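Local coordinates for protein CurF (Lyngbya majuscula, PDB 2Q35) that probably catalyses the decarboxylation step of polyketide chain beta-branching, as the ECH2 decarboxylase domain of the crotonase superfamily, at residues Leu69-Val79 and Leu223-Asn231; Leu107-Phe117 and Gly136-Leu146. The protein carries 1 engineered substitution. One frame throughout, in Å; residues are numbered along the deposited sequence.

In the fold
Of the two contacts in this crotonase-fold subunit, one is buried near the centre of the chain, the other partly buried toward its periphery. The centre of interaction 2 lies about 7 Å from the centre of the chain, that of interaction 1 about 20 Å; the two centres are 23 Å apart and their nearest atoms about 6 Å. Along the sequence, interaction 2 is nested within the loop that interaction 1 closes. Val-135 connects their surroundings: its backbone O accepts a bond from Thr-138, and the His-226 side chain packs on it. A glycerol, probably from the crystallisation liquor, lies about 3 Å from the His-226 side chain (nearest atoms), and such molecules often mark pockets. Both contacts touch the second subunit of the trimer.

Interaction 1. Residues Leu69-Val79 and Leu223-Asn231; sequences LIRKTRGEVEV and LEIHQVTFN
Leu-69 meets Phe-230 where two helices of the crotonase fold come together: residues 69-73 end helix 66-73, residues 223-230 end the long helix 197-230, and the two short axes approach to 12.5 Å at 80°. The backbone O of Leu-69 lies at the edge of the aromatic ring, 3.5 Å from Phe-230 CZ. Lys-72 then supplies the central element. Its chain leaves anti to the backbone N and bends twice (chi3 84°, chi4 71°), which carries CE and NZ over the Phe-230 face. Lys-72 NZ stands above the middle of the Phe-230 ring, 3.4 Å from its centroid, in a cation-pi contact, while also giving a hydrogen bond to His-226 NE2 (2.7 Å) almost in the imidazole plane. Because His-226 ND1 is bonded to the O of Thr-133, the imidazole is held through both nitrogens and its rotation is fixed. With an alanine in place of Phe-230, Lys-72 would probably lose the surface beneath its amine and be freer to swing, and a gap would open beside Thr-73 and Ile-239. Thr-73 comes next, its CG2 reaching to 3.5 Å from Phe-230 CZ at roughly a right angle to the side chain of the phenylalanine. One water spans the two segments here, donating to Thr-73 O at 2.9 Å and to Asn-231 OD1 at 2.6 Å. A Schellman motif at Gly-75 then turns the chain out of its helix, and Val-79 returns to the contact with CG2 3.7 Å from Leu-223 CD1.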
# COMPACT_ATOMS: atom_id res chain seq x y z
N LEU A 69 -25.53 -9.22 20.03
CA LEU A 69 -24.56 -10.32 20.06
C LEU A 69 -24.96 -11.42 21.03
O LEU A 69 -24.79 -12.61 20.72
CB LEU A 69 -23.14 -9.82 20.37
CG LEU A 69 -22.53 -8.88 19.34
CD1 LEU A 69 -21.15 -8.48 19.81
CD2 LEU A 69 -22.46 -9.55 17.97
N ILE A 70 -25.49 -11.04 22.20
CA ILE A 70 -25.99 -12.02 23.16
C ILE A 70 -27.16 -12.81 22.56
O ILE A 70 -27.23 -14.03 22.70
CB ILE A 70 -26.37 -11.37 24.52
CG1 ILE A 70 -25.12 -10.81 25.23
CG2 ILE A 70 -27.11 -12.36 25.43
CD1 ILE A 70 -24.13 -11.89 25.75
N ARG A 71 -28.07 -12.11 21.87
CA ARG A 71 -29.18 -12.77 21.16
C ARG A 71 -28.64 -13.77 20.13
O ARG A 71 -29.12 -14.89 20.02
CB ARG A 71 -30.09 -11.74 20.48
CG ARG A 71 -30.96 -10.95 21.46
CD ARG A 71 -31.40 -9.63 20.86
NE ARG A 71 -32.51 -9.78 19.93
CZ ARG A 71 -32.83 -8.90 18.98
NH1 ARG A 71 -32.10 -7.80 18.81
NH2 ARG A 71 -33.87 -9.12 18.18
N LYS A 72 -27.60 -13.36 19.41
CA LYS A 72 -26.96 -14.22 18.43
C LYS A 72 -26.36 -15.50 19.03
O LYS A 72 -26.37 -16.54 18.37
CB LYS A 72 -25.91 -13.46 17.61
CG LYS A 72 -25.62 -14.10 16.25
CD LYS A 72 -24.96 -13.12 15.27
CE LYS A 72 -23.45 -13.03 15.46
NZ LYS A 72 -22.78 -14.26 15.00
N THR A 73 -25.82 -15.45 20.26
CA THR A 73 -25.24 -16.65 20.89
C THR A 73 -26.29 -17.73 21.10
O THR A 73 -25.97 -18.92 21.15
CB THR A 73 -24.51 -16.37 22.24
OG1 THR A 73 -25.44 -15.93 23.23
CG2 THR A 73 -23.40 -15.33 22.07
N ARG A 74 -27.54 -17.29 21.24
CA ARG A 74 -28.69 -18.18 21.40
C ARG A 74 -29.29 -18.59 20.04
O ARG A 74 -30.24 -19.38 19.98
CB ARG A 74 -29.74 -17.50 22.28
CG ARG A 74 -29.22 -17.08 23.65
CD ARG A 74 -30.35 -16.82 24.63
NE ARG A 74 -31.06 -15.58 24.34
CZ ARG A 74 -30.84 -14.43 24.97
NH1 ARG A 74 -29.94 -14.35 25.94
NH2 ARG A 74 -31.53 -13.34 24.63
N GLY A 75 -28.71 -18.05 18.96
CA GLY A 75 -29.16 -18.33 17.60
C GLY A 75 -30.43 -17.56 17.30
O GLY A 75 -31.24 -17.98 16.47
N GLU A 76 -30.58 -16.42 17.97
CA GLU A 76 -31.80 -15.62 17.91
C GLU A 76 -31.86 -14.76 16.64
O GLU A 76 -32.94 -14.52 16.09
CB GLU A 76 -31.94 -14.76 19.17
CG GLU A 76 -31.87 -15.56 20.49
CD GLU A 76 -32.73 -15.00 21.63
OE1 GLU A 76 -32.90 -13.76 21.72
OE2 GLU A 76 -33.23 -15.81 22.45
N VAL A 77 -30.69 -14.32 16.19
CA VAL A 77 -30.55 -13.45 15.02
C VAL A 77 -29.35 -13.89 14.17
O VAL A 77 -28.48 -14.62 14.65
CB VAL A 77 -30.35 -11.97 15.44
CG1 VAL A 77 -31.67 -11.33 15.84
CG2 VAL A 77 -29.30 -11.85 16.56
N GLU A 78 -29.31 -13.44 12.91
CA GLU A 78 -28.18 -13.68 12.01
C GLU A 78 -27.39 -12.38 11.82
O GLU A 78 -27.83 -11.32 12.26
CB GLU A 78 -28.67 -14.18 10.65
CG GLU A 78 -29.52 -15.45 10.69
CD GLU A 78 -30.23 -15.71 9.37
OE1 GLU A 78 -29.59 -15.56 8.30
OE2 GLU A 78 -31.43 -16.07 9.39
N VAL A 79 -26.24 -12.47 11.13
CA VAL A 79 -25.32 -11.33 10.92
C VAL A 79 -25.87 -10.20 10.04
O VAL A 79 -26.28 -10.44 8.91
CB VAL A 79 -23.98 -11.84 10.30
CG1 VAL A 79 -23.07 -10.68 9.95
CG2 VAL A 79 -23.29 -12.80 11.24
N LEU A 223 -17.89 -14.83 6.78
CA LEU A 223 -19.06 -15.40 7.43
C LEU A 223 -18.83 -16.84 7.91
O LEU A 223 -19.18 -17.17 9.05
CB LEU A 223 -20.30 -15.31 6.53
CG LEU A 223 -21.64 -15.58 7.23
CD1 LEU A 223 -21.82 -14.72 8.48
CD2 LEU A 223 -22.81 -15.37 6.24
N GLU A 224 -18.29 -17.68 7.02
CA GLU A 224 -18.04 -19.10 7.32
C GLU A 224 -17.13 -19.31 8.54
O GLU A 224 -17.43 -20.16 9.39
CB GLU A 224 -17.51 -19.85 6.08
CG GLU A 224 -18.66 -20.50 5.26
CD GLU A 224 -18.37 -20.68 3.75
OE1 GLU A 224 -17.19 -20.79 3.34
OE2 GLU A 224 -19.37 -20.72 2.97
N ILE A 225 -16.06 -18.51 8.63
CA ILE A 225 -15.08 -18.65 9.72
C ILE A 225 -15.72 -18.07 10.99
O ILE A 225 -15.57 -18.61 12.10
CB ILE A 225 -13.76 -17.91 9.37
CG1 ILE A 225 -13.13 -18.52 8.12
CG2 ILE A 225 -12.77 -17.92 10.56
CD1 ILE A 225 -12.16 -17.57 7.41
N HIS A 226 -16.45 -16.97 10.81
CA HIS A 226 -17.13 -16.35 11.93
C HIS A 226 -18.11 -17.29 12.59
O HIS A 226 -18.18 -17.37 13.81
CB HIS A 226 -17.84 -15.07 11.49
CG HIS A 226 -18.70 -14.47 12.55
ND1 HIS A 226 -18.22 -13.55 13.47
CD2 HIS A 226 -20.02 -14.62 12.82
CE1 HIS A 226 -19.20 -13.19 14.28
NE2 HIS A 226 -20.30 -13.82 13.91
N GLN A 227 -18.86 -18.04 11.78
CA GLN A 227 -19.81 -18.98 12.35
C GLN A 227 -19.14 -20.03 13.24
O GLN A 227 -19.72 -20.46 14.23
CB GLN A 227 -20.64 -19.61 11.24
CG GLN A 227 -21.64 -18.63 10.63
CD GLN A 227 -22.73 -18.21 11.60
OE1 GLN A 227 -22.78 -17.05 12.06
NE2 GLN A 227 -23.61 -19.15 11.95
N VAL A 228 -17.91 -20.44 12.90
CA VAL A 228 -17.20 -21.42 13.72
C VAL A 228 -16.69 -20.76 15.00
O VAL A 228 -16.89 -21.28 16.10
CB VAL A 228 -16.03 -22.06 12.96
CG1 VAL A 228 -15.19 -22.95 13.87
CG2 VAL A 228 -16.56 -22.85 11.80
N THR A 229 -16.02 -19.62 14.85
CA THR A 229 -15.35 -19.01 16.01
C THR A 229 -16.30 -18.32 16.99
O THR A 229 -15.98 -18.21 18.19
CB THR A 229 -14.22 -18.05 15.60
OG1 THR A 229 -14.77 -16.93 14.90
CG2 THR A 229 -13.19 -18.75 14.73
N PHE A 230 -17.43 -17.85 16.48
CA PHE A 230 -18.46 -17.22 17.33
C PHE A 230 -19.16 -18.26 18.19
O PHE A 230 -19.51 -18.00 19.36
CB PHE A 230 -19.48 -16.45 16.49
CG PHE A 230 -20.52 -15.71 17.30
CD1 PHE A 230 -20.28 -14.42 17.75
CD2 PHE A 230 -21.73 -16.31 17.59
CE1 PHE A 230 -21.24 -13.74 18.50
CE2 PHE A 230 -22.70 -15.65 18.34
CZ PHE A 230 -22.46 -14.36 18.79
N ASN A 231 -19.37 -19.45 17.62
CA ASN A 231 -20.09 -20.49 18.33
C ASN A 231 -19.15 -21.43 19.08
O ASN A 231 -19.05 -22.64 18.77
CB ASN A 231 -21.03 -21.23 17.37
CG ASN A 231 -22.13 -20.32 16.82
OD1 ASN A 231 -23.04 -19.92 17.56
ND2 ASN A 231 -22.02 -19.95 15.55
O HOH W 1 -23.43 -19.86 20.13

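Interaction 2. Residues Leu107-Phe117 and Gly136-Leu146; sequences LLGLYADFVVF and GATSLILREKL
Lys-145 NZ gives a hydrogen bond to Leu-110 O (2.8 Å) and another to a water at 2.7 Å that itself donates to Asp-113 O; a second water, bridging to Tyr-111 O, lies farther off. Ala-112 O is also just 2.7 Å from Lys-145 NZ. The lysine is fully extended beyond CG, which lets one amine from helix 138-146 bind Leu-110 O directly and Tyr-111 O and Asp-113 O through waters, in the turn between helix 104-110 and strand 114-118. Tyr-111, in the same turn, makes a second polar tie: its OH gives a hydrogen bond to Gly-136 O at 2.7 Å, in the carbonyl plane and on a lone pair. Gly-136 has a positive phi, and a CB there would collide with that hydroxyl. Between these polar ties the helices meet through branched side chains. Ile-141 divides its two arms: CG1 comes to the edge of the Tyr-111 ring, and CG2, anti to its own backbone N, sits 3.7 Å from Leu-110 CB. Leu-142 CD1 wedges against both Leu-107 and Leu-110, tightly so at Leu-110 CD1 (3.5 Å), the side chains crossing at about a right angle. Leu-146 CD2 extends the row, 4.0 Å from Leu-110 CD2. The arrangement belongs to the crotonase fold: helix 104-110 lies in the beta-alpha-beta crossover between adjacent parallel strands 93-97 and 114-118, and helix 138-146 packs against it.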
# COMPACT_ATOMS: atom_id res chain seq x y z
N LEU A 107 -16.47 -0.35 9.71
CA LEU A 107 -16.57 -0.82 8.32
C LEU A 107 -17.53 -0.00 7.49
O LEU A 107 -17.25 0.29 6.33
CB LEU A 107 -16.92 -2.31 8.24
CG LEU A 107 -15.70 -3.24 8.35
CD1 LEU A 107 -14.83 -3.11 7.09
CD2 LEU A 107 -14.86 -3.02 9.62
N LEU A 108 -18.65 0.40 8.09
CA LEU A 108 -19.63 1.25 7.42
C LEU A 108 -18.97 2.48 6.84
O LEU A 108 -19.20 2.84 5.68
CB LEU A 108 -20.70 1.70 8.41
CG LEU A 108 -21.85 2.49 7.76
CD1 LEU A 108 -22.73 1.56 6.91
CD2 LEU A 108 -22.71 3.18 8.80
N GLY A 109 -18.14 3.15 7.64
CA GLY A 109 -17.43 4.28 7.08
C GLY A 109 -16.40 3.90 6.04
O GLY A 109 -16.23 4.61 5.04
N LEU A 110 -15.68 2.80 6.26
CA LEU A 110 -14.60 2.43 5.37
C LEU A 110 -15.09 1.91 4.01
O LEU A 110 -14.28 1.79 3.07
CB LEU A 110 -13.65 1.41 6.02
CG LEU A 110 -12.81 1.93 7.18
CD1 LEU A 110 -12.02 0.77 7.79
CD2 LEU A 110 -11.86 3.01 6.71
N TYR A 111 -16.39 1.65 3.91
CA TYR A 111 -17.00 1.22 2.62
C TYR A 111 -17.09 2.46 1.72
O TYR A 111 -17.21 2.34 0.50
CB TYR A 111 -18.41 0.64 2.78
CG TYR A 111 -18.50 -0.71 3.48
CD1 TYR A 111 -17.53 -1.70 3.30
CD2 TYR A 111 -19.60 -0.99 4.31
CE1 TYR A 111 -17.65 -2.96 3.97
CE2 TYR A 111 -19.73 -2.21 4.96
CZ TYR A 111 -18.76 -3.19 4.79
OH TYR A 111 -18.90 -4.40 5.45
N ALA A 112 -16.99 3.66 2.32
CA ALA A 112 -17.13 4.90 1.54
C ALA A 112 -15.89 5.16 0.68
O ALA A 112 -14.84 4.52 0.81
CB ALA A 112 -17.39 6.11 2.47
N ASP A 113 -16.02 6.10 -0.24
CA ASP A 113 -14.93 6.38 -1.16
C ASP A 113 -13.84 7.22 -0.52
O ASP A 113 -12.65 7.07 -0.85
CB ASP A 113 -15.48 7.06 -2.40
CG ASP A 113 -16.58 6.22 -3.04
OD1 ASP A 113 -16.27 5.16 -3.64
OD2 ASP A 113 -17.75 6.58 -2.86
N PHE A 114 -14.25 8.08 0.40
CA PHE A 114 -13.33 8.92 1.18
C PHE A 114 -13.74 8.84 2.64
O PHE A 114 -14.92 8.60 2.95
CB PHE A 114 -13.48 10.36 0.73
CG PHE A 114 -13.05 10.58 -0.70
CD1 PHE A 114 -13.98 10.50 -1.74
CD2 PHE A 114 -11.73 10.86 -1.00
CE1 PHE A 114 -13.58 10.69 -3.05
CE2 PHE A 114 -11.33 11.08 -2.31
CZ PHE A 114 -12.25 10.96 -3.33
N VAL A 115 -12.78 9.01 3.55
CA VAL A 115 -13.06 8.82 4.98
C VAL A 115 -12.30 9.92 5.72
O VAL A 115 -11.15 10.22 5.38
CB VAL A 115 -12.61 7.44 5.48
CG1 VAL A 115 -13.01 7.21 6.92
CG2 VAL A 115 -13.20 6.31 4.58
N VAL A 116 -12.96 10.51 6.71
CA VAL A 116 -12.31 11.52 7.59
C VAL A 116 -12.52 11.05 9.03
O VAL A 116 -13.65 10.69 9.43
CB VAL A 116 -12.91 12.93 7.43
CG1 VAL A 116 -12.06 13.96 8.24
CG2 VAL A 116 -12.96 13.35 5.96
N PHE A 117 -11.45 11.09 9.84
CA PHE A 117 -11.48 10.57 11.21
C PHE A 117 -11.33 11.76 12.15
O PHE A 117 -10.74 12.77 11.74
CB PHE A 117 -10.27 9.67 11.50
CG PHE A 117 -10.33 8.31 10.85
CD1 PHE A 117 -10.54 7.18 11.62
CD2 PHE A 117 -10.08 8.18 9.49
CE1 PHE A 117 -10.57 5.88 11.01
CE2 PHE A 117 -10.11 6.92 8.89
CZ PHE A 117 -10.36 5.78 9.66
N GLY A 136 -18.13 -8.95 7.32
CA GLY A 136 -18.28 -7.72 6.53
C GLY A 136 -17.17 -7.44 5.55
O GLY A 136 -17.11 -6.33 4.99
N ALA A 137 -16.35 -8.46 5.25
CA ALA A 137 -15.15 -8.29 4.42
C ALA A 137 -14.21 -7.30 5.10
O ALA A 137 -13.62 -6.41 4.46
CB ALA A 137 -15.50 -7.81 2.98
N THR A 138 -14.07 -7.48 6.41
CA THR A 138 -13.18 -6.62 7.22
C THR A 138 -11.74 -6.64 6.72
O THR A 138 -11.10 -5.58 6.59
CB THR A 138 -13.23 -7.03 8.72
OG1 THR A 138 -14.51 -6.68 9.24
CG2 THR A 138 -12.17 -6.29 9.53
N SER A 139 -11.20 -7.83 6.50
CA SER A 139 -9.80 -7.92 6.11
C SER A 139 -9.59 -7.32 4.71
O SER A 139 -8.62 -6.59 4.48
CB SER A 139 -9.28 -9.35 6.23
OG SER A 139 -9.72 -10.20 5.18
N LEU A 140 -10.51 -7.60 3.79
CA LEU A 140 -10.40 -7.04 2.45
C LEU A 140 -10.35 -5.51 2.52
O LEU A 140 -9.43 -4.88 2.00
CB LEU A 140 -11.58 -7.47 1.57
CG LEU A 140 -11.62 -6.90 0.14
CD1 LEU A 140 -10.51 -7.49 -0.71
CD2 LEU A 140 -12.97 -7.15 -0.52
N ILE A 141 -11.35 -4.94 3.18
CA ILE A 141 -11.51 -3.49 3.19
C ILE A 141 -10.41 -2.81 4.03
O ILE A 141 -9.81 -1.83 3.58
CB ILE A 141 -12.93 -3.10 3.64
CG1 ILE A 141 -13.96 -3.51 2.58
CG2 ILE A 141 -13.04 -1.59 3.87
CD1 ILE A 141 -13.89 -2.71 1.22
N LEU A 142 -10.10 -3.35 5.21
CA LEU A 142 -9.05 -2.69 6.01
C LEU A 142 -7.67 -2.73 5.36
O LEU A 142 -6.94 -1.74 5.41
CB LEU A 142 -8.98 -3.29 7.41
CG LEU A 142 -9.71 -2.41 8.42
CD1 LEU A 142 -11.24 -2.57 8.31
CD2 LEU A 142 -9.19 -2.70 9.82
N ARG A 143 -7.31 -3.85 4.75
CA ARG A 143 -6.01 -3.95 4.10
C ARG A 143 -5.94 -2.99 2.92
O ARG A 143 -4.91 -2.34 2.72
CB ARG A 143 -5.68 -5.39 3.68
CG ARG A 143 -5.53 -6.28 4.90
CD ARG A 143 -4.68 -7.50 4.68
NE ARG A 143 -5.43 -8.61 4.12
CZ ARG A 143 -4.98 -9.87 4.12
NH1 ARG A 143 -3.81 -10.15 4.67
NH2 ARG A 143 -5.71 -10.84 3.58
N GLU A 144 -7.02 -2.89 2.16
CA GLU A 144 -7.05 -1.98 1.02
C GLU A 144 -6.92 -0.54 1.46
O GLU A 144 -6.16 0.22 0.87
CB GLU A 144 -8.31 -2.20 0.16
CG GLU A 144 -8.51 -1.16 -0.96
CD GLU A 144 -7.62 -1.39 -2.18
OE1 GLU A 144 -6.81 -2.35 -2.20
OE2 GLU A 144 -7.72 -0.58 -3.14
N LYS A 145 -7.62 -0.17 2.52
CA LYS A 145 -7.78 1.25 2.84
C LYS A 145 -6.91 1.80 3.95
O LYS A 145 -6.51 2.96 3.88
CB LYS A 145 -9.23 1.57 3.07
CG LYS A 145 -10.09 1.09 1.92
CD LYS A 145 -11.31 1.92 1.80
CE LYS A 145 -12.17 1.42 0.65
NZ LYS A 145 -13.28 2.38 0.47
N LEU A 146 -6.62 0.98 4.97
CA LEU A 146 -5.73 1.43 6.06
C LEU A 146 -4.29 0.97 5.86
O LEU A 146 -3.38 1.47 6.53
CB LEU A 146 -6.22 0.96 7.43
CG LEU A 146 -7.66 1.24 7.84
CD1 LEU A 146 -7.89 0.79 9.27
CD2 LEU A 146 -8.02 2.72 7.66
O HOH W 2 -15.53 0.43 -0.65
O HOH W 3 -11.83 4.27 -0.86
O HOH W 4 -13.87 3.22 -2.82